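PDB 6R7V: mirolysin from Tannerella forsythia, which probably cleaves peptide bonds as a zinc-dependent metzincin peptidase of the pappalysin family, and is held latent as a zymogen through a cysteine switch. Local coordinates for residues A[197-202]-A[269-274]; A[70-75]-A[189-194]. The protein carries 1 engineered substitution. All coordinates share one frame; numbering follows the deposited sequence.

Interaction 1: residues A[197-202]-A[269-274]; sequences SPYDKG and YTYDAC
Asp272, Tyr199 and Lys201 form the tight half of a contact that joins the loop before the active-site helix of the metzincin fold, helix 203-212, to the turn after strand 269-270. The buried Asp272 has CG anti to the carbonyl carbon (chi1 -73°), which sets the carboxyl carbon against the curl of 197-202. Its OD2 accepts the backbone Lys201 N at 2.9 Å, approached on the anti side and 18° out of the carboxylate plane. OD2 also receives Arg203 N at the start of the helix, where the positive helix end probably stabilises the negative charge. OD1 lies in the plane of the Tyr199 ring at its edge, 3.4 Å from CD1, and makes a salt bridge to Arg4. Because Arg4 stands close in sequence to the zinc ligand Cys6, Asp272 probably helps hold the N-terminal segment of the zymogen. A short acidic side chain suits this place, its two oxygens serving different neighbours. Lys201 lays CB against Asp272 CB at 3.7 Å, while its amine reaches away to Asp192.

The more exposed side is mainly apolar. Pro198, after a cis peptide bond, sets CB over the centre of the Tyr271 ring, 3.6 Å from the centroid; its compact, rigid ring presents C-H bonds to that face. Tyr271 directs its edge toward the face of Tyr199, planes at 83°. Only the polar links are loose here: the weak bond from Asp272 N to Pro198 O spans 3.4 Å, and a water donates to Pro198 O at 2.7 Å and accepts from Ala273 N at 2.9 Å.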
ATOM      1  N   SER A 197       4.092 -18.987  -0.580  1.00 18.88           N
ATOM      2  CA  SER A 197       4.582 -18.847   0.775  1.00 19.59           C
ATOM      3  C   SER A 197       6.040 -18.332   0.755  1.00 22.55           C
ATOM      4  O   SER A 197       6.786 -18.717  -0.160  1.00 23.69           O
ATOM      5  CB  SER A 197       4.495 -20.212   1.450  1.00 26.52           C
ATOM      6  OG  SER A 197       5.081 -20.135   2.728  1.00 33.62           O
ATOM      7  N   PRO A 198       6.466 -17.424   1.660  1.00 20.31           N
ATOM      8  CA  PRO A 198       5.763 -16.937   2.856  1.00 20.07           C
ATOM      9  C   PRO A 198       4.989 -15.617   2.655  1.00 21.00           C
ATOM     10  O   PRO A 198       4.591 -14.989   3.643  1.00 20.71           O
ATOM     11  CB  PRO A 198       6.911 -16.768   3.852  1.00 21.84           C
ATOM     12  CG  PRO A 198       8.039 -16.274   2.996  1.00 25.77           C
ATOM     13  CD  PRO A 198       7.879 -16.982   1.662  1.00 22.32           C
ATOM     14  N   TYR A 199       4.777 -15.192   1.417  1.00 17.36           N
ATOM     15  CA  TYR A 199       4.024 -13.972   1.137  1.00 16.87           C
ATOM     16  C   TYR A 199       2.752 -14.388   0.418  1.00 18.48           C
ATOM     17  O   TYR A 199       2.544 -14.114  -0.767  1.00 18.88           O
ATOM     18  CB  TYR A 199       4.884 -12.942   0.355  1.00 18.08           C
ATOM     19  CG  TYR A 199       6.219 -12.700   1.022  1.00 19.24           C
ATOM     20  CD1 TYR A 199       6.308 -11.964   2.199  1.00 20.65           C
ATOM     21  CD2 TYR A 199       7.391 -13.231   0.492  1.00 19.86           C
ATOM     22  CE1 TYR A 199       7.525 -11.768   2.836  1.00 21.24           C
ATOM     23  CE2 TYR A 199       8.621 -13.027   1.114  1.00 21.41           C
ATOM     24  CZ  TYR A 199       8.683 -12.293   2.287  1.00 24.60           C
ATOM     25  OH  TYR A 199       9.892 -12.077   2.905  1.00 27.66           O
ATOM     26  N   ASP A 200       1.917 -15.139   1.151  1.00 16.89           N
ATOM     27  CA  ASP A 200       0.721 -15.784   0.614  1.00 16.17           C
ATOM     28  C   ASP A 200      -0.548 -15.446   1.395  1.00 17.81           C
ATOM     29  O   ASP A 200      -1.524 -16.181   1.290  1.00 18.29           O
ATOM     30  CB  ASP A 200       0.905 -17.311   0.572  1.00 18.80           C
ATOM     31  CG  ASP A 200       1.171 -17.945   1.928  1.00 22.94           C
ATOM     32  OD1 ASP A 200       1.552 -17.205   2.884  1.00 21.54           O
ATOM     33  OD2 ASP A 200       1.079 -19.183   2.023  1.00 24.61           O
ATOM     34  N   LYS A 201      -0.554 -14.327   2.163  1.00 16.12           N
ATOM     35  CA  LYS A 201      -1.770 -13.933   2.877  1.00 14.50           C
ATOM     36  C   LYS A 201      -2.263 -12.561   2.414  1.00 15.59           C
ATOM     37  O   LYS A 201      -3.138 -11.981   3.068  1.00 15.68           O
ATOM     38  CB  LYS A 201      -1.585 -13.962   4.411  1.00 16.32           C
ATOM     39  CG  LYS A 201      -1.096 -15.300   4.973  1.00 19.26           C
ATOM     40  CD  LYS A 201      -2.159 -16.359   4.778  1.00 18.86           C
ATOM     41  CE  LYS A 201      -1.764 -17.733   5.282  1.00 23.80           C
ATOM     42  NZ  LYS A 201      -2.875 -18.670   5.023  1.00 25.97           N
ATOM     43  N   GLY A 202      -1.755 -12.091   1.265  1.00 14.56           N
ATOM     44  CA  GLY A 202      -2.202 -10.834   0.673  1.00 14.71           C
ATOM     45  C   GLY A 202      -1.679  -9.592   1.350  1.00 14.66           C
ATOM     46  O   GLY A 202      -2.185  -8.490   1.068  1.00 13.50           O
ATOM     47  N   TYR A 269       8.864  -5.397   7.193  1.00 17.71           N
ATOM     48  CA  TYR A 269       9.233  -6.325   6.118  1.00 17.36           C
ATOM     49  C   TYR A 269       9.050  -7.777   6.524  1.00 20.49           C
ATOM     50  O   TYR A 269       9.608  -8.676   5.893  1.00 21.61           O
ATOM     51  CB  TYR A 269      10.688  -6.109   5.662  1.00 19.08           C
ATOM     52  CG  TYR A 269      10.939  -5.024   4.639  1.00 18.22           C
ATOM     53  CD1 TYR A 269       9.881  -4.321   4.057  1.00 19.48           C
ATOM     54  CD2 TYR A 269      12.230  -4.739   4.206  1.00 19.39           C
ATOM     55  CE1 TYR A 269      10.109  -3.378   3.055  1.00 19.80           C
ATOM     56  CE2 TYR A 269      12.472  -3.786   3.223  1.00 19.93           C
ATOM     57  CZ  TYR A 269      11.407  -3.118   2.640  1.00 22.58           C
ATOM     58  OH  TYR A 269      11.654  -2.149   1.699  1.00 22.70           O
ATOM     59  N   THR A 270       8.259  -8.019   7.569  1.00 16.67           N
ATOM     60  CA  THR A 270       8.037  -9.364   8.070  1.00 17.07           C
ATOM     61  C   THR A 270       7.116 -10.207   7.157  1.00 19.26           C
ATOM     62  O   THR A 270       6.448  -9.663   6.261  1.00 18.97           O
ATOM     63  CB  THR A 270       7.476  -9.280   9.483  1.00 21.59           C
ATOM     64  OG1 THR A 270       6.448  -8.309   9.504  1.00 20.91           O
ATOM     65  CG2 THR A 270       8.552  -8.900  10.496  1.00 23.61           C
ATOM     66  N   TYR A 271       7.080 -11.528   7.395  1.00 17.38           N
ATOM     67  CA  TYR A 271       6.218 -12.454   6.657  1.00 17.54           C
ATOM     68  C   TYR A 271       4.762 -12.086   6.802  1.00 19.13           C
ATOM     69  O   TYR A 271       4.359 -11.622   7.861  1.00 18.76           O
ATOM     70  CB  TYR A 271       6.373 -13.877   7.179  1.00 19.89           C
ATOM     71  CG  TYR A 271       7.660 -14.595   6.875  1.00 20.68           C
ATOM     72  CD1 TYR A 271       8.535 -14.129   5.891  1.00 19.89           C
ATOM     73  CD2 TYR A 271       7.972 -15.781   7.517  1.00 21.78           C
ATOM     74  CE1 TYR A 271       9.708 -14.827   5.578  1.00 20.89           C
ATOM     75  CE2 TYR A 271       9.121 -16.494   7.200  1.00 22.28           C
ATOM     76  CZ  TYR A 271       9.993 -16.008   6.240  1.00 24.63           C
ATOM     77  OH  TYR A 271      11.140 -16.731   5.977  1.00 30.56           O
ATOM     78  N   ASP A 272       3.960 -12.345   5.766  1.00 17.93           N
ATOM     79  CA  ASP A 272       2.551 -12.009   5.831  1.00 16.98           C
ATOM     80  C   ASP A 272       1.796 -12.528   7.050  1.00 19.32           C
ATOM     81  O   ASP A 272       0.949 -11.808   7.600  1.00 17.91           O
ATOM     82  CB  ASP A 272       1.844 -12.588   4.624  1.00 18.99           C
ATOM     83  CG  ASP A 272       2.091 -11.921   3.288  1.00 19.93           C
ATOM     84  OD1 ASP A 272       3.116 -11.219   3.143  1.00 21.28           O
ATOM     85  OD2 ASP A 272       1.281 -12.125   2.385  1.00 19.47           O
ATOM     86  N   ALA A 273       2.030 -13.793   7.432  1.00 18.59           N
ATOM     87  CA  ALA A 273       1.302 -14.398   8.544  1.00 18.77           C
ATOM     88  C   ALA A 273       1.733 -13.849   9.911  1.00 20.64           C
ATOM     89  O   ALA A 273       1.050 -14.132  10.903  1.00 22.53           O
ATOM     90  CB  ALA A 273       1.453 -15.911   8.515  1.00 20.17           C
ATOM     91  N   CYS A 274       2.818 -13.075   9.957  1.00 19.63           N
ATOM     92  CA  CYS A 274       3.234 -12.555  11.251  0.62 20.07           C
ATOM     93  C   CYS A 274       2.889 -11.052  11.386  1.00 23.65           C
ATOM     94  O   CYS A 274       3.132 -10.473  12.438  1.00 26.95           O
ATOM     95  CB  CYS A 274       4.702 -12.872  11.498  0.62 21.18           C
ATOM     96  SG  CYS A 274       5.056 -14.649  11.376  0.62 25.02           S
TER
HETATM   97  O   HOH W   1       3.643 -15.736   6.089  1.00 20.13           O
HETATM   98  O   HOH W   2      10.431 -11.208   5.653  1.00 21.80           O

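Interaction 2: residues A[70-75]-A[189-194]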
ATOM      1  N   GLN A  70      -7.766 -11.105  -2.749  1.00 14.24           N
ATOM      2  CA  GLN A  70      -6.959  -9.958  -2.347  1.00 13.09           C
ATOM      3  C   GLN A  70      -7.825  -8.797  -1.866  1.00 14.20           C
ATOM      4  O   GLN A  70      -7.467  -8.108  -0.890  1.00 13.12           O
ATOM      5  CB  GLN A  70      -6.061  -9.490  -3.502  1.00 14.07           C
ATOM      6  CG  GLN A  70      -5.165  -8.303  -3.112  1.00 13.88           C
ATOM      7  CD  GLN A  70      -4.193  -8.687  -2.014  1.00 14.41           C
ATOM      8  OE1 GLN A  70      -3.223  -9.392  -2.273  1.00 14.23           O
ATOM      9  NE2 GLN A  70      -4.387  -8.228  -0.790  1.00 13.91           N
ATOM     10  N   ILE A  71      -8.963  -8.572  -2.534  1.00 14.07           N
ATOM     11  CA  ILE A  71      -9.864  -7.502  -2.123  1.00 13.71           C
ATOM     12  C   ILE A  71     -10.415  -7.821  -0.734  1.00 14.87           C
ATOM     13  O   ILE A  71     -10.527  -6.916   0.117  1.00 15.28           O
ATOM     14  CB  ILE A  71     -10.979  -7.310  -3.163  1.00 16.32           C
ATOM     15  CG1 ILE A  71     -10.361  -7.026  -4.541  1.00 17.94           C
ATOM     16  CG2 ILE A  71     -11.902  -6.136  -2.742  1.00 18.84           C
ATOM     17  CD1 ILE A  71      -9.371  -5.798  -4.627  1.00 25.13           C
ATOM     18  N   GLN A  72     -10.695  -9.114  -0.486  1.00 14.29           N
ATOM     19  CA  GLN A  72     -11.148  -9.566   0.844  1.00 14.14           C
ATOM     20  C   GLN A  72     -10.109  -9.225   1.922  1.00 14.73           C
ATOM     21  O   GLN A  72     -10.457  -8.671   2.974  1.00 15.50           O
ATOM     22  CB  GLN A  72     -11.394 -11.070   0.826  1.00 15.72           C
ATOM     23  CG  GLN A  72     -11.967 -11.592   2.137  1.00 24.66           C
ATOM     24  CD  GLN A  72     -12.149 -13.094   2.149  1.00 47.48           C
ATOM     25  OE1 GLN A  72     -11.507 -13.846   1.400  1.00 39.83           O
ATOM     26  NE2 GLN A  72     -13.028 -13.560   3.020  1.00 45.13           N
ATOM     27  N   VAL A  73      -8.829  -9.505   1.635  1.00 14.01           N
ATOM     28  CA  VAL A  73      -7.763  -9.212   2.596  1.00 13.00           C
ATOM     29  C   VAL A  73      -7.669  -7.700   2.858  1.00 14.14           C
ATOM     30  O   VAL A  73      -7.540  -7.290   4.023  1.00 14.08           O
ATOM     31  CB  VAL A  73      -6.414  -9.764   2.078  1.00 14.02           C
ATOM     32  CG1 VAL A  73      -5.235  -9.221   2.906  1.00 14.39           C
ATOM     33  CG2 VAL A  73      -6.389 -11.297   2.104  1.00 14.70           C
ATOM     34  N   LEU A  74      -7.761  -6.858   1.813  1.00 13.11           N
ATOM     35  CA  LEU A  74      -7.702  -5.416   2.062  1.00 13.09           C
ATOM     36  C   LEU A  74      -8.845  -4.969   2.956  1.00 13.38           C
ATOM     37  O   LEU A  74      -8.634  -4.205   3.881  1.00 14.05           O
ATOM     38  CB  LEU A  74      -7.720  -4.607   0.768  1.00 13.07           C
ATOM     39  CG  LEU A  74      -6.528  -4.833  -0.194  1.00 14.32           C
ATOM     40  CD1 LEU A  74      -6.732  -4.046  -1.480  1.00 16.37           C
ATOM     41  CD2 LEU A  74      -5.204  -4.329   0.435  1.00 13.97           C
ATOM     42  N   ASN A  75     -10.036  -5.504   2.722  1.00 14.06           N
ATOM     43  CA  ASN A  75     -11.190  -5.144   3.549  1.00 14.89           C
ATOM     44  C   ASN A  75     -11.050  -5.654   4.972  1.00 19.02           C
ATOM     45  O   ASN A  75     -11.524  -4.979   5.883  1.00 19.93           O
ATOM     46  CB  ASN A  75     -12.469  -5.637   2.914  1.00 15.04           C
ATOM     47  CG  ASN A  75     -12.892  -4.704   1.787  1.00 16.86           C
ATOM     48  OD1 ASN A  75     -12.968  -3.506   2.006  1.00 19.83           O
ATOM     49  ND2 ASN A  75     -13.159  -5.208   0.597  1.00 17.70           N
ATOM     50  N   PHE A 189      -0.041 -12.158  -4.804  1.00 15.14           N
ATOM     51  CA  PHE A 189      -1.308 -11.460  -4.891  1.00 14.49           C
ATOM     52  C   PHE A 189      -2.395 -12.391  -4.456  1.00 15.79           C
ATOM     53  O   PHE A 189      -2.462 -13.536  -4.931  1.00 16.82           O
ATOM     54  CB  PHE A 189      -1.562 -10.939  -6.326  1.00 15.02           C
ATOM     55  CG  PHE A 189      -2.578  -9.837  -6.417  1.00 15.19           C
ATOM     56  CD1 PHE A 189      -3.883 -10.100  -6.821  1.00 17.92           C
ATOM     57  CD2 PHE A 189      -2.259  -8.541  -6.017  1.00 16.01           C
ATOM     58  CE1 PHE A 189      -4.825  -9.068  -6.896  1.00 16.45           C
ATOM     59  CE2 PHE A 189      -3.207  -7.524  -6.071  1.00 18.78           C
ATOM     60  CZ  PHE A 189      -4.467  -7.781  -6.557  1.00 17.21           C
ATOM     61  N   GLY A 190      -3.240 -11.916  -3.555  1.00 14.50           N
ATOM     62  CA  GLY A 190      -4.306 -12.760  -3.029  1.00 15.20           C
ATOM     63  C   GLY A 190      -3.848 -13.648  -1.898  1.00 16.80           C
ATOM     64  O   GLY A 190      -2.658 -13.680  -1.536  1.00 17.75           O
ATOM     65  N   ARG A 191      -4.798 -14.378  -1.314  1.00 15.24           N
ATOM     66  CA  ARG A 191      -4.520 -15.229  -0.159  1.00 15.44           C
ATOM     67  C   ARG A 191      -4.616 -16.695  -0.529  1.00 19.21           C
ATOM     68  O   ARG A 191      -5.610 -17.103  -1.134  1.00 19.44           O
ATOM     69  CB  ARG A 191      -5.513 -14.887   0.957  1.00 17.52           C
ATOM     70  CG  ARG A 191      -5.354 -15.779   2.194  1.00 17.77           C
ATOM     71  CD  ARG A 191      -5.886 -15.076   3.442  1.00 20.64           C
ATOM     72  NE  ARG A 191      -7.333 -14.846   3.344  1.00 20.30           N
ATOM     73  CZ  ARG A 191      -8.006 -14.065   4.187  1.00 22.43           C
ATOM     74  NH1 ARG A 191      -7.370 -13.413   5.151  1.00 19.66           N
ATOM     75  NH2 ARG A 191      -9.314 -13.909   4.052  1.00 23.22           N
ATOM     76  N   ASP A 192      -3.606 -17.499  -0.124  1.00 18.83           N
ATOM     77  CA  ASP A 192      -3.569 -18.943  -0.408  1.00 18.68           C
ATOM     78  C   ASP A 192      -3.672 -19.116  -1.948  1.00 21.87           C
ATOM     79  O   ASP A 192      -3.147 -18.267  -2.673  1.00 20.47           O
ATOM     80  CB  ASP A 192      -4.653 -19.703   0.410  1.00 20.31           C
ATOM     81  CG  ASP A 192      -4.559 -19.448   1.911  1.00 26.42           C
ATOM     82  OD1 ASP A 192      -3.447 -19.130   2.396  1.00 25.96           O
ATOM     83  OD2 ASP A 192      -5.597 -19.580   2.609  1.00 32.90           O
ATOM     84  N   GLY A 193      -4.316 -20.177  -2.445  1.00 20.58           N
ATOM     85  CA  GLY A 193      -4.422 -20.367  -3.886  1.00 21.29           C
ATOM     86  C   GLY A 193      -3.075 -20.392  -4.571  1.00 22.70           C
ATOM     87  O   GLY A 193      -2.183 -21.140  -4.155  1.00 24.29           O
ATOM     88  N   SER A 194      -2.916 -19.535  -5.598  1.00 20.39           N
ATOM     89  CA  SER A 194      -1.680 -19.451  -6.370  1.00 20.47           C
ATOM     90  C   SER A 194      -0.582 -18.639  -5.692  1.00 23.20           C
ATOM     91  O   SER A 194       0.558 -18.634  -6.180  1.00 24.60           O
ATOM     92  CB  SER A 194      -1.946 -18.856  -7.751  1.00 23.44           C
ATOM     93  OG  SER A 194      -2.511 -17.553  -7.664  1.00 21.68           O
TER
HETATM   94  O   HOH W   3      -9.119 -15.652   1.178  1.00 33.47           O
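Gln70 and Gly190 bring their backbones to a CA separation of 3.9 Å where the irregular loop 189-194 passes the helical segment 70-75. Gly190 suits this closest point: at phi 83° and psi 176° a side chain would collide with the preceding carbonyl oxygen. Leu74 N bonds to Gln70 O within the helix, whose Gln70, Gln72 and Val73 start their side chains toward the loop.

Gln70 CG is anti to the backbone N, and the bend at chi2 (63°) places CD beside the loop. OE1 accepts Gly190 N at 2.8 Å, the donor standing above the carbonyl plane, while NE2 is used on Gly202 O, just before helix 203-212. A glutamine can thus serve two backbone partners from a buried position. Its aliphatic part works too: CG sits over one face of the Phe189 ring, toward the rim, 3.8 Å from the centroid in a CH-pi contact. The Arg191 guanidinium, also flat, takes Val73 CG2 over one face, offset toward the rim and 3.8 Å from CZ. The beta-branched valine offers a methyl that can lie on this face, and the charge finds Glu76 as salt-bridge partner. At the outer margin a water donates to Gln72 OE1 at 3.0 Å and accepts from Arg191 NE at 2.9 Å.

Ile71 rests on Val49 and Leu105 of the central sheet, and Val73 touches Thr206 of helix 203-212. A helix packed against both sheet and zinc-binding helix is typical of the metzincin upper subdomain, where helix 64-77 probably corresponds to the backing helix.

The two contacts lie in series along the chain: interaction 2 joins 70-75 to 189-194, and interaction 1 then joins 197-202 to 269-274. Their centres are 11 Å apart, and the loop between strand 182-185 and helix 203-212 supplies a segment to each. Within that loop Lys201 NZ makes a salt bridge with Asp192 OD1 at 2.7 Å, and Val73 packs against Lys201 O and Gly202 O. The loop is therefore tied on one flank to helix 64-77 and on another to the turn after strand 269-270. It leads directly into the helix bearing the zinc ligands His207 and His211, so both contacts probably help position that helix.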